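Local coordinates for OTU domain-containing protein wMelOTU (Wolbachia pipientis wMel, PDB 6W9O) that probably cleaves ubiquitin from modified proteins as a bacterial effector, acting as a cysteine protease of the OTU deubiquitinase family, at residues Ile132-Lys136 against Tyr137-Leu141; Ser57-Gln60 against Ser61-Gln65; Pro88-Phe91 against Thr92-Val96. All coordinates share one frame; numbering follows the deposited sequence. Where two conformers were deposited one is given.

The three contacts show how local helix chemistry follows position in an OTU-type fold. Interaction 1 ends helix 126-137 and starts strand 140-146; interaction 2 lies within helix 53-66. Both contacts are partly buried, centred about 9 Å from the centre of the chain, and touch where Leu133 CB packs at 3.6 Å against Phe58 CZ. Interaction 3, the short helix 89-95, is a surface contact, yet Ile132 CD1 lies 3.8 Å from Phe91 CE2, so helix 126-137 touches both others. Interactions 2 and 3 do not meet, their nearest atoms being about 12 Å apart. Chemistry differs accordingly: a chain reversal with a lysine over a tyrosine, a regular helix with a water bridge, and a short helix with shared carbonyls.

Interaction 1: residues Ile132-Lys136 against Tyr137-Leu141; sequences ILCEK and YKVKL
The carbonyl of Leu133 takes the last regular helical bond, from Tyr137 N, and the chain then reverses through Lys138, whose positive phi of 60° breaks the helix. Cys134 O is gripped twice, by Lys138 N at 2.8 Å in a weak, bent bond and by Val139 N at 3.2 Å, which lies in the carbonyl plane on a lone pair. The turn resembles a Schellman cap, with its i to i+5 bond and left-handed residue, but without its second bond, and it leads helix 126-137 directly into strand 140-146.

Lys136 and Tyr137 run side by side. The lysine is extended, with CG opposite the backbone N across the first bond (chi1 176°), and Lys136 CG therefore lies over one face of the Tyr137 ring, 3.9 Å from its centroid, in a CH-pi contact offset toward the rim. Both polar ends finish on Asp78: Lys136 NZ by a salt bridge, Tyr137 OH by a hydrogen bond, which would hold the two side chains alongside each other. Leu133 O lies at the ring edge, and Leu133 CD2 packs 4.1 Å from Tyr137 CE2. On the strand side, Cys134 SG rests against Leu141 CB at 3.6 Å.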
ATOM      1  N   ILE A 132      -0.520   8.598   0.507  1.00 12.24           N
ATOM      2  CA  ILE A 132       0.659   9.343   0.054  1.00 15.00           C
ATOM      3  C   ILE A 132       1.285   8.655  -1.157  1.00 13.21           C
ATOM      4  O   ILE A 132       1.650   9.314  -2.143  1.00 14.73           O
ATOM      5  CB  ILE A 132       1.699   9.459   1.191  1.00 13.81           C
ATOM      6  CG1 ILE A 132       1.172  10.345   2.321  1.00 13.94           C
ATOM      7  CG2 ILE A 132       3.069   9.956   0.586  1.00 15.53           C
ATOM      8  CD1 ILE A 132       2.009  10.202   3.638  1.00 15.61           C
ATOM      9  N   LEU A 133       1.423   7.322  -1.109  1.00 14.01           N
ATOM     10  CA  LEU A 133       2.101   6.642  -2.213  1.00 14.18           C
ATOM     11  C   LEU A 133       1.217   6.583  -3.452  1.00 14.23           C
ATOM     12  O   LEU A 133       1.732   6.572  -4.588  1.00 15.06           O
ATOM     13  CB  LEU A 133       2.509   5.240  -1.771  1.00 15.63           C
ATOM     14  CG  LEU A 133       3.463   5.230  -0.568  1.00 13.91           C
ATOM     15  CD1 LEU A 133       3.693   3.793  -0.110  1.00 14.15           C
ATOM     16  CD2 LEU A 133       4.784   5.951  -0.973  1.00 15.69           C
ATOM     17  N   CYS A 134      -0.109   6.523  -3.292  1.00 14.36           N
ATOM     18  CA  CYS A 134      -0.999   6.551  -4.445  1.00 15.12           C
ATOM     19  C   CYS A 134      -0.830   7.876  -5.171  1.00 16.94           C
ATOM     20  O   CYS A 134      -0.789   7.938  -6.422  1.00 17.42           O
ATOM     21  CB  CYS A 134      -2.451   6.428  -3.945  1.00 14.65           C
ATOM     22  SG  CYS A 134      -2.869   4.709  -3.621  1.00 16.66           S
ATOM     23  N   GLU A 135      -0.716   8.964  -4.413  1.00 14.78           N
ATOM     24  CA  GLU A 135      -0.504  10.287  -5.007  1.00 16.52           C
ATOM     25  C   GLU A 135       0.834  10.356  -5.755  1.00 16.76           C
ATOM     26  O   GLU A 135       0.899  10.875  -6.888  1.00 20.70           O
ATOM     27  CB  GLU A 135      -0.579  11.348  -3.896  1.00 22.76           C
ATOM     28  CG  GLU A 135       0.133  12.667  -4.226  1.00 32.22           C
ATOM     29  CD  GLU A 135      -0.701  13.563  -5.037  1.00 47.21           C
ATOM     30  OE1 GLU A 135      -0.134  14.471  -5.707  1.00 50.25           O
ATOM     31  OE2 GLU A 135      -1.929  13.358  -5.004  1.00 49.27           O
ATOM     32  N   LYS A 136       1.905   9.833  -5.173  1.00 16.58           N
ATOM     33  CA  LYS A 136       3.212   9.924  -5.830  1.00 17.92           C
ATOM     34  C   LYS A 136       3.268   9.055  -7.090  1.00 16.98           C
ATOM     35  O   LYS A 136       3.742   9.519  -8.138  1.00 19.17           O
ATOM     36  CB  LYS A 136       4.342   9.512  -4.889  1.00 19.79           C
ATOM     37  CG  LYS A 136       5.687   9.543  -5.678  1.00 23.62           C
ATOM     38  CD  LYS A 136       6.872   9.701  -4.750  1.00 24.23           C
ATOM     39  CE  LYS A 136       8.136   9.896  -5.606  1.00 26.99           C
ATOM     40  NZ  LYS A 136       9.316  10.118  -4.740  1.00 29.44           N
ATOM     41  N   TYR A 137       2.785   7.825  -7.023  1.00 14.55           N
ATOM     42  CA  TYR A 137       2.969   6.864  -8.118  1.00 15.15           C
ATOM     43  C   TYR A 137       1.771   6.806  -9.043  1.00 18.93           C
ATOM     44  O   TYR A 137       1.812   6.053 -10.034  1.00 20.59           O
ATOM     45  CB  TYR A 137       3.351   5.475  -7.574  1.00 16.63           C
ATOM     46  CG  TYR A 137       4.701   5.573  -6.884  1.00 15.45           C
ATOM     47  CD1 TYR A 137       5.862   5.593  -7.641  1.00 16.98           C
ATOM     48  CD2 TYR A 137       4.820   5.711  -5.483  1.00 18.02           C
ATOM     49  CE1 TYR A 137       7.082   5.738  -7.071  1.00 17.67           C
ATOM     50  CE2 TYR A 137       6.049   5.875  -4.913  1.00 17.63           C
ATOM     51  CZ  TYR A 137       7.181   5.870  -5.693  1.00 18.60           C
ATOM     52  OH  TYR A 137       8.425   6.052  -5.134  1.00 20.64           O
ATOM     53  N   LYS A 138       0.738   7.622  -8.782  1.00 15.96           N
ATOM     54  CA  LYS A 138      -0.409   7.735  -9.701  1.00 14.87           C
ATOM     55  C   LYS A 138      -1.083   6.379  -9.868  1.00 16.53           C
ATOM     56  O   LYS A 138      -1.394   5.928 -10.972  1.00 19.88           O
ATOM     57  CB  LYS A 138      -0.003   8.382 -11.051  1.00 19.69           C
ATOM     58  CG  LYS A 138       0.793   9.677 -10.848  1.00 25.07           C
ATOM     59  CD  LYS A 138       0.386  10.773 -11.831  1.00 41.55           C
ATOM     60  CE  LYS A 138       1.470  11.848 -11.836  1.00 48.51           C
ATOM     61  NZ  LYS A 138       1.194  12.945 -10.857  1.00 54.55           N
ATOM     62  N   VAL A 139      -1.209   5.728  -8.732  1.00 13.88           N
ATOM     63  CA  VAL A 139      -1.990   4.453  -8.618  0.98 13.37           C
ATOM     64  C   VAL A 139      -3.126   4.412  -7.547  1.00 15.76           C
ATOM     65  O   VAL A 139      -3.398   5.318  -6.634  1.00 16.67           O
ATOM     66  CB  VAL A 139      -1.040   3.268  -8.364  0.98 19.73           C
ATOM     67  CG1 VAL A 139      -0.046   3.076  -9.498  0.98 16.61           C
ATOM     68  CG2 VAL A 139      -0.327   3.407  -7.028  0.98 17.75           C
ATOM     69  N   LYS A 140      -4.028   3.488  -7.818  1.00 13.42           N
ATOM     70  CA  LYS A 140      -5.085   3.245  -6.811  1.00 14.20           C
ATOM     71  C   LYS A 140      -4.654   2.017  -6.042  1.00 14.07           C
ATOM     72  O   LYS A 140      -4.092   1.094  -6.623  1.00 15.65           O
ATOM     73  CB  LYS A 140      -6.416   2.925  -7.486  1.00 17.33           C
ATOM     74  CG  LYS A 140      -6.977   4.076  -8.265  1.00 22.65           C
ATOM     75  CD  LYS A 140      -7.873   3.569  -9.395  1.00 32.89           C
ATOM     76  CE  LYS A 140      -6.988   3.343 -10.638  1.00 45.76           C
ATOM     77  NZ  LYS A 140      -7.733   3.138 -11.927  1.00 50.88           N
ATOM     78  N   LEU A 141      -4.905   1.988  -4.725  1.00 12.39           N
ATOM     79  CA  LEU A 141      -4.495   0.862  -3.895  1.00 13.30           C
ATOM     80  C   LEU A 141      -5.753   0.093  -3.478  1.00 12.05           C
ATOM     81  O   LEU A 141      -6.642   0.647  -2.792  1.00 13.67           O
ATOM     82  CB  LEU A 141      -3.807   1.406  -2.649  1.00 13.23           C
ATOM     83  CG  LEU A 141      -3.578   0.377  -1.561  1.00 13.40           C
ATOM     84  CD1 LEU A 141      -2.711  -0.796  -2.007  1.00 15.60           C
ATOM     85  CD2 LEU A 141      -2.862   1.081  -0.358  1.00 15.71           C
TER

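Interaction 2: residues Ser57-Gln60 against Ser61-Gln65; sequences SFRQ and SLEQQ
Helix 53-66 of this OTU-type fold corresponds by its place to the helix that, in OTU proteases generally, carries the nucleophilic cysteine near its start; Ser57-Gln65 forms the part that follows. Four consecutive i to i+4 bonds run through it, from Ser61 N to Ser57 O at 3.1 Å through to Gln64 N on Gln60 O, and they place residues four apart on a common side.

On the polar side Arg59 and Glu63 lie alongside each other without forming a salt bridge, since Arg59 NH1 and Glu63 OE1 are 4.1 Å apart. One water bridges them, accepting from Arg59 NH1 at 3.0 Å at the edge of the guanidinium and donating to Glu63 OE1 at 2.7 Å. The two flat groups are turned 57° against each other. A bend at chi3 (87°) turns the guanidinium across the helix toward Gln60, whose CG sits 3.5 Å above the Arg59 guanidinium plane, toward its rim; Arg59 NE makes a salt bridge with Asp56. Glu63 has a second hold, OE2 bonding to Gln69.

On the buried side Phe58 CE2 approaches Leu62 CD2 at 4.3 Å. Phe58 and Leu62 both pack on Val182 of strand 181-188 and also reach helix 126-137, whereas Ser57, Gln60 and Gln64 touch strand 191-197, so that the helix lies between sheet and neighbouring helix.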
ATOM      1  N   SER A  57       4.704  -5.012   0.451  1.00 14.47           N
ATOM      2  CA  SER A  57       3.575  -5.510  -0.353  1.00 12.69           C
ATOM      3  C   SER A  57       3.226  -4.520  -1.453  1.00 12.74           C
ATOM      4  O   SER A  57       3.060  -4.906  -2.638  1.00 13.17           O
ATOM      5  CB  SER A  57       2.353  -5.694   0.560  1.00 12.50           C
ATOM      6  OG  SER A  57       2.606  -6.701   1.523  1.00 14.23           O
ATOM      7  N   PHE A  58       3.171  -3.223  -1.119  1.00 13.07           N
ATOM      8  CA  PHE A  58       2.918  -2.190  -2.127  1.00 13.39           C
ATOM      9  C   PHE A  58       3.994  -2.209  -3.202  1.00 12.31           C
ATOM     10  O   PHE A  58       3.684  -2.153  -4.395  1.00 15.32           O
ATOM     11  CB  PHE A  58       2.884  -0.816  -1.423  1.00 13.29           C
ATOM     12  CG  PHE A  58       2.446   0.332  -2.300  1.00 12.50           C
ATOM     13  CD1 PHE A  58       1.130   0.829  -2.221  1.00 14.08           C
ATOM     14  CD2 PHE A  58       3.351   0.953  -3.181  1.00 14.69           C
ATOM     15  CE1 PHE A  58       0.734   1.885  -3.057  1.00 16.26           C
ATOM     16  CE2 PHE A  58       2.937   2.038  -3.972  1.00 16.16           C
ATOM     17  CZ  PHE A  58       1.597   2.446  -3.915  1.00 16.38           C
ATOM     18  N   ARG A  59       5.260  -2.297  -2.801  1.00 12.17           N
ATOM     19  CA  ARG A  59       6.376  -2.332  -3.775  1.00 12.63           C
ATOM     20  C   ARG A  59       6.216  -3.477  -4.758  1.00 14.92           C
ATOM     21  O   ARG A  59       6.503  -3.304  -5.959  1.00 13.80           O
ATOM     22  CB  ARG A  59       7.699  -2.554  -2.984  1.00 16.91           C
ATOM     23  CG  ARG A  59       8.890  -3.044  -3.824  1.00 18.33           C
ATOM     24  CD  ARG A  59      10.065  -3.353  -2.947  1.00 17.83           C
ATOM     25  NE  ARG A  59       9.998  -4.724  -2.452  1.00 18.43           N
ATOM     26  CZ  ARG A  59      10.314  -5.820  -3.152  1.00 21.59           C
ATOM     27  NH1 ARG A  59      10.666  -5.751  -4.442  1.00 20.44           N
ATOM     28  NH2 ARG A  59      10.281  -7.006  -2.545  1.00 22.19           N
ATOM     29  N   GLN A  60       5.879  -4.685  -4.258  1.00 15.02           N
ATOM     30  CA  GLN A  60       5.856  -5.830  -5.163  1.00 13.67           C
ATOM     31  C   GLN A  60       4.732  -5.692  -6.161  1.00 12.94           C
ATOM     32  O   GLN A  60       4.905  -6.034  -7.349  1.00 13.45           O
ATOM     33  CB  GLN A  60       5.726  -7.128  -4.376  1.00 13.21           C
ATOM     34  CG  GLN A  60       7.026  -7.491  -3.601  1.00 13.98           C
ATOM     35  CD  GLN A  60       6.834  -8.791  -2.885  1.00 16.50           C
ATOM     36  OE1 GLN A  60       6.534  -9.812  -3.510  1.00 18.82           O
ATOM     37  NE2 GLN A  60       6.957  -8.778  -1.546  1.00 16.73           N
ATOM     38  N   SER A  61       3.556  -5.248  -5.718  1.00 12.70           N
ATOM     39  CA  SER A  61       2.449  -5.128  -6.670  1.00 11.50           C
ATOM     40  C   SER A  61       2.717  -3.986  -7.641  1.00 13.10           C
ATOM     41  O   SER A  61       2.469  -4.118  -8.862  1.00 12.99           O
ATOM     42  CB  SER A  61       1.140  -4.936  -5.868  1.00 12.59           C
ATOM     43  OG  SER A  61       0.061  -4.616  -6.760  1.00 12.62           O
ATOM     44  N   LEU A  62       3.315  -2.883  -7.152  1.00 13.95           N
ATOM     45  CA  LEU A  62       3.681  -1.774  -8.044  1.00 12.93           C
ATOM     46  C   LEU A  62       4.624  -2.243  -9.134  1.00 12.58           C
ATOM     47  O   LEU A  62       4.454  -1.900 -10.317  1.00 14.36           O
ATOM     48  CB  LEU A  62       4.332  -0.644  -7.234  1.00 13.86           C
ATOM     49  CG  LEU A  62       4.713   0.609  -8.043  1.00 14.25           C
ATOM     50  CD1 LEU A  62       3.449   1.346  -8.459  1.00 16.88           C
ATOM     51  CD2 LEU A  62       5.670   1.490  -7.226  1.00 19.04           C
ATOM     52  N   GLU A  63       5.640  -3.032  -8.772  1.00 12.92           N
ATOM     53  CA  GLU A  63       6.612  -3.435  -9.779  1.00 13.00           C
ATOM     54  C   GLU A  63       5.937  -4.333 -10.815  1.00 14.03           C
ATOM     55  O   GLU A  63       6.174  -4.206 -12.030  1.00 14.47           O
ATOM     56  CB  GLU A  63       7.794  -4.167  -9.130  1.00 14.70           C
ATOM     57  CG  GLU A  63       8.798  -4.573 -10.244  1.00 15.24           C
ATOM     58  CD  GLU A  63      10.059  -5.259  -9.757  1.00 18.40           C
ATOM     59  OE1 GLU A  63      10.298  -5.275  -8.501  1.00 20.12           O
ATOM     60  OE2 GLU A  63      10.840  -5.739 -10.576  1.00 20.11           O
ATOM     61  N   GLN A  64       5.100  -5.261 -10.357  1.00 14.41           N
ATOM     62  CA  GLN A  64       4.512  -6.176 -11.326  1.00 14.24           C
ATOM     63  C   GLN A  64       3.540  -5.455 -12.245  1.00 14.43           C
ATOM     64  O   GLN A  64       3.469  -5.751 -13.449  1.00 14.77           O
ATOM     65  CB  GLN A  64       3.791  -7.282 -10.541  1.00 15.40           C
ATOM     66  CG  GLN A  64       3.371  -8.404 -11.420  1.00 20.72           C
ATOM     67  CD  GLN A  64       2.892  -9.600 -10.585  1.00 19.80           C
ATOM     68  OE1 GLN A  64       1.760  -9.632 -10.256  1.00 19.77           O
ATOM     69  NE2 GLN A  64       3.759 -10.562 -10.316  1.00 23.82           N
ATOM     70  N   GLN A  65       2.752  -4.527 -11.705  1.00 14.77           N
ATOM     71  CA  GLN A  65       1.702  -3.840 -12.463  1.00 12.57           C
ATOM     72  C   GLN A  65       2.288  -2.804 -13.401  1.00 15.40           C
ATOM     73  O   GLN A  65       1.836  -2.681 -14.556  1.00 16.77           O
ATOM     74  CB  GLN A  65       0.739  -3.110 -11.498  1.00 13.88           C
ATOM     75  CG  GLN A  65      -0.136  -4.062 -10.681  1.00 14.62           C
ATOM     76  CD  GLN A  65      -1.113  -4.815 -11.582  1.00 17.42           C
ATOM     77  OE1 GLN A  65      -0.745  -5.815 -12.209  1.00 19.01           O
ATOM     78  NE2 GLN A  65      -2.337  -4.315 -11.716  1.00 15.57           N
TER
HETATM   79  O   HOH W   1      10.596  -3.481  -6.448  1.00 20.23           O

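Interaction 3: residues Pro88-Phe91 against Thr92-Val96; sequences PKWF and TNAIV
Lys89 O is approached by two donors at the start of this helix. Asn93 N binds Lys89 O at 2.8 Å with an N-H...O angle of 157°, and Thr92 OG1 comes within 3.3 Å of Lys89 O in a weak interaction that remains unsettled, because its proton has another acceptor in reach. The Asn93 amide also lies against this oxygen, with Asn93 CG 3.0 Å from Lys89 O; chi1 of -73° puts CG beside the backbone N, from where the amide reaches back to the preceding turn. Asn93 ND2 lies at a poor angle for a bond to Lys89 O, while OD1 accepts from Arg106.

A second shared acceptor follows. Phe91 O receives Ile95 N at 3.2 Å, and Ala94 N makes two weak bonds, to Phe91 O and to Trp90 O. The bonding is mixed i to i+3 and i to i+4 in this seven-residue helix, 89-95, which has Pro88 at its N-cap position and lies on the surface of the OTU-type fold.

Among the side chains, Phe91 and Ile95 make the closest apolar contact across the two segments: Ile95 CD1 meets Phe91 CE1 at 3.7 Å and CZ at 3.8 Å, approaching the ring obliquely. Ile95 CG1 stands between its backbone N and carbonyl carbon (chi1 66°), and passes 3.5 Å from Phe91 O on the way. The Phe91 ring is buried, meeting Tyr113 and Phe82 in edge-to-face stacks and touching Val128 of helix 126-137. Phe91 CB sits 3.9 Å above the Trp90 ring, over its centre. Ala94 CB only grazes that indole, and Arg131 of helix 126-137 makes a cation-pi contact with it. On the other flank, Thr92 rests on Arg106 and Val110 of helix 105-116.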
ATOM      1  N   PRO A  88      -0.890  18.723   2.962  1.00 18.41           N
ATOM      2  CA  PRO A  88      -2.277  19.188   3.092  1.00 19.47           C
ATOM      3  C   PRO A  88      -2.916  18.681   4.383  1.00 19.67           C
ATOM      4  O   PRO A  88      -2.424  17.781   5.064  1.00 19.70           O
ATOM      5  CB  PRO A  88      -2.961  18.560   1.890  1.00 21.03           C
ATOM      6  CG  PRO A  88      -2.151  17.339   1.569  1.00 33.22           C
ATOM      7  CD  PRO A  88      -0.711  17.744   1.876  1.00 25.98           C
ATOM      8  N   LYS A  89      -4.059  19.295   4.687  1.00 19.70           N
ATOM      9  CA  LYS A  89      -4.682  19.161   6.003  1.00 19.46           C
ATOM     10  C   LYS A  89      -5.158  17.746   6.279  1.00 20.26           C
ATOM     11  O   LYS A  89      -5.238  17.362   7.454  1.00 21.39           O
ATOM     12  CB  LYS A  89      -5.816  20.182   6.149  1.00 20.66           C
ATOM     13  CG  LYS A  89      -5.279  21.578   6.345  1.00 22.93           C
ATOM     14  CD  LYS A  89      -6.368  22.619   6.210  1.00 26.05           C
ATOM     15  CE  LYS A  89      -5.825  24.033   6.465  1.00 31.86           C
ATOM     16  NZ  LYS A  89      -6.882  25.091   6.598  1.00 36.81           N
ATOM     17  N   TRP A  90      -5.509  16.964   5.264  1.00 17.97           N
ATOM     18  CA  TRP A  90      -5.926  15.587   5.561  1.00 17.64           C
ATOM     19  C   TRP A  90      -4.862  14.876   6.382  1.00 21.82           C
ATOM     20  O   TRP A  90      -5.164  14.108   7.314  1.00 19.39           O
ATOM     21  CB  TRP A  90      -6.270  14.789   4.291  1.00 17.50           C
ATOM     22  CG  TRP A  90      -5.102  14.281   3.491  1.00 16.11           C
ATOM     23  CD1 TRP A  90      -4.593  14.844   2.336  1.00 17.49           C
ATOM     24  CD2 TRP A  90      -4.336  13.114   3.744  1.00 15.38           C
ATOM     25  NE1 TRP A  90      -3.532  14.120   1.911  1.00 15.58           N
ATOM     26  CE2 TRP A  90      -3.336  13.042   2.749  1.00 16.06           C
ATOM     27  CE3 TRP A  90      -4.349  12.149   4.762  1.00 16.22           C
ATOM     28  CZ2 TRP A  90      -2.388  11.995   2.698  1.00 14.78           C
ATOM     29  CZ3 TRP A  90      -3.405  11.128   4.739  1.00 17.84           C
ATOM     30  CH2 TRP A  90      -2.434  11.035   3.697  1.00 15.50           C
ATOM     31  N   PHE A  91      -3.599  15.146   6.082  1.00 16.95           N
ATOM     32  CA  PHE A  91      -2.509  14.387   6.665  1.00 16.32           C
ATOM     33  C   PHE A  91      -2.289  14.814   8.088  1.00 21.15           C
ATOM     34  O   PHE A  91      -2.219  13.958   8.980  1.00 20.79           O
ATOM     35  CB  PHE A  91      -1.231  14.608   5.816  1.00 17.48           C
ATOM     36  CG  PHE A  91      -0.001  14.024   6.446  1.00 15.50           C
ATOM     37  CD1 PHE A  91       0.903  14.816   7.147  1.00 17.86           C
ATOM     38  CD2 PHE A  91       0.188  12.668   6.354  1.00 15.64           C
ATOM     39  CE1 PHE A  91       2.044  14.222   7.744  1.00 18.06           C
ATOM     40  CE2 PHE A  91       1.337  12.048   6.935  1.00 15.40           C
ATOM     41  CZ  PHE A  91       2.229  12.828   7.622  1.00 15.79           C
ATOM     42  N   THR A  92      -2.163  16.116   8.327  1.00 19.31           N
ATOM     43  CA  THR A  92      -1.993  16.566   9.703  1.00 20.62           C
ATOM     44  C   THR A  92      -3.213  16.211  10.536  1.00 26.65           C
ATOM     45  O   THR A  92      -3.071  15.861  11.717  1.00 31.60           O
ATOM     46  CB  THR A  92      -1.676  18.061   9.728  1.00 23.80           C
ATOM     47  OG1 THR A  92      -2.649  18.813   8.967  1.00 28.40           O
ATOM     48  CG2 THR A  92      -0.322  18.317   9.112  1.00 29.33           C
ATOM     49  N   ASN A  93      -4.406  16.237   9.932  1.00 24.64           N
ATOM     50  CA  ASN A  93      -5.618  15.844  10.664  1.00 26.55           C
ATOM     51  C   ASN A  93      -5.549  14.367  11.062  1.00 27.09           C
ATOM     52  O   ASN A  93      -6.065  13.966  12.108  1.00 29.36           O
ATOM     53  CB  ASN A  93      -6.873  16.024   9.793  1.00 28.33           C
ATOM     54  CG  ASN A  93      -7.291  17.502   9.574  1.00 32.11           C
ATOM     55  OD1 ASN A  93      -6.817  18.414  10.234  1.00 35.94           O
ATOM     56  ND2 ASN A  93      -8.188  17.713   8.612  1.00 36.16           N
ATOM     57  N   ALA A  94      -4.949  13.537  10.234  1.00 23.25           N
ATOM     58  CA  ALA A  94      -5.014  12.093  10.454  1.00 21.15           C
ATOM     59  C   ALA A  94      -4.046  11.677  11.539  1.00 27.93           C
ATOM     60  O   ALA A  94      -4.302  10.701  12.261  1.00 28.16           O
ATOM     61  CB  ALA A  94      -4.615  11.327   9.177  1.00 22.88           C
ATOM     62  N   ILE A  95      -2.911  12.368  11.647  1.00 25.76           N
ATOM     63  CA  ILE A  95      -1.885  11.888  12.556  1.00 25.57           C
ATOM     64  C   ILE A  95      -1.862  12.658  13.866  1.00 33.69           C
ATOM     65  O   ILE A  95      -1.101  12.275  14.765  1.00 35.97           O
ATOM     66  CB  ILE A  95      -0.476  11.880  11.935  1.00 29.05           C
ATOM     67  CG1 ILE A  95      -0.030  13.322  11.647  1.00 31.72           C
ATOM     68  CG2 ILE A  95      -0.408  10.926  10.702  1.00 28.26           C
ATOM     69  CD1 ILE A  95       1.446  13.445  11.335  1.00 28.42           C
ATOM     70  N   VAL A  96      -2.620  13.747  13.979  1.00 32.84           N
ATOM     71  CA  VAL A  96      -2.733  14.499  15.239  1.00 35.85           C
ATOM     72  C   VAL A  96      -3.998  14.020  15.926  1.00 47.96           C
ATOM     73  O   VAL A  96      -4.248  12.810  15.995  1.00 53.39           O
ATOM     74  CB  VAL A  96      -2.793  16.028  15.036  1.00 38.43           C
ATOM     75  CG1 VAL A  96      -2.903  16.705  16.382  1.00 46.39           C
ATOM     76  CG2 VAL A  96      -1.568  16.555  14.279  1.00 46.98           C
TER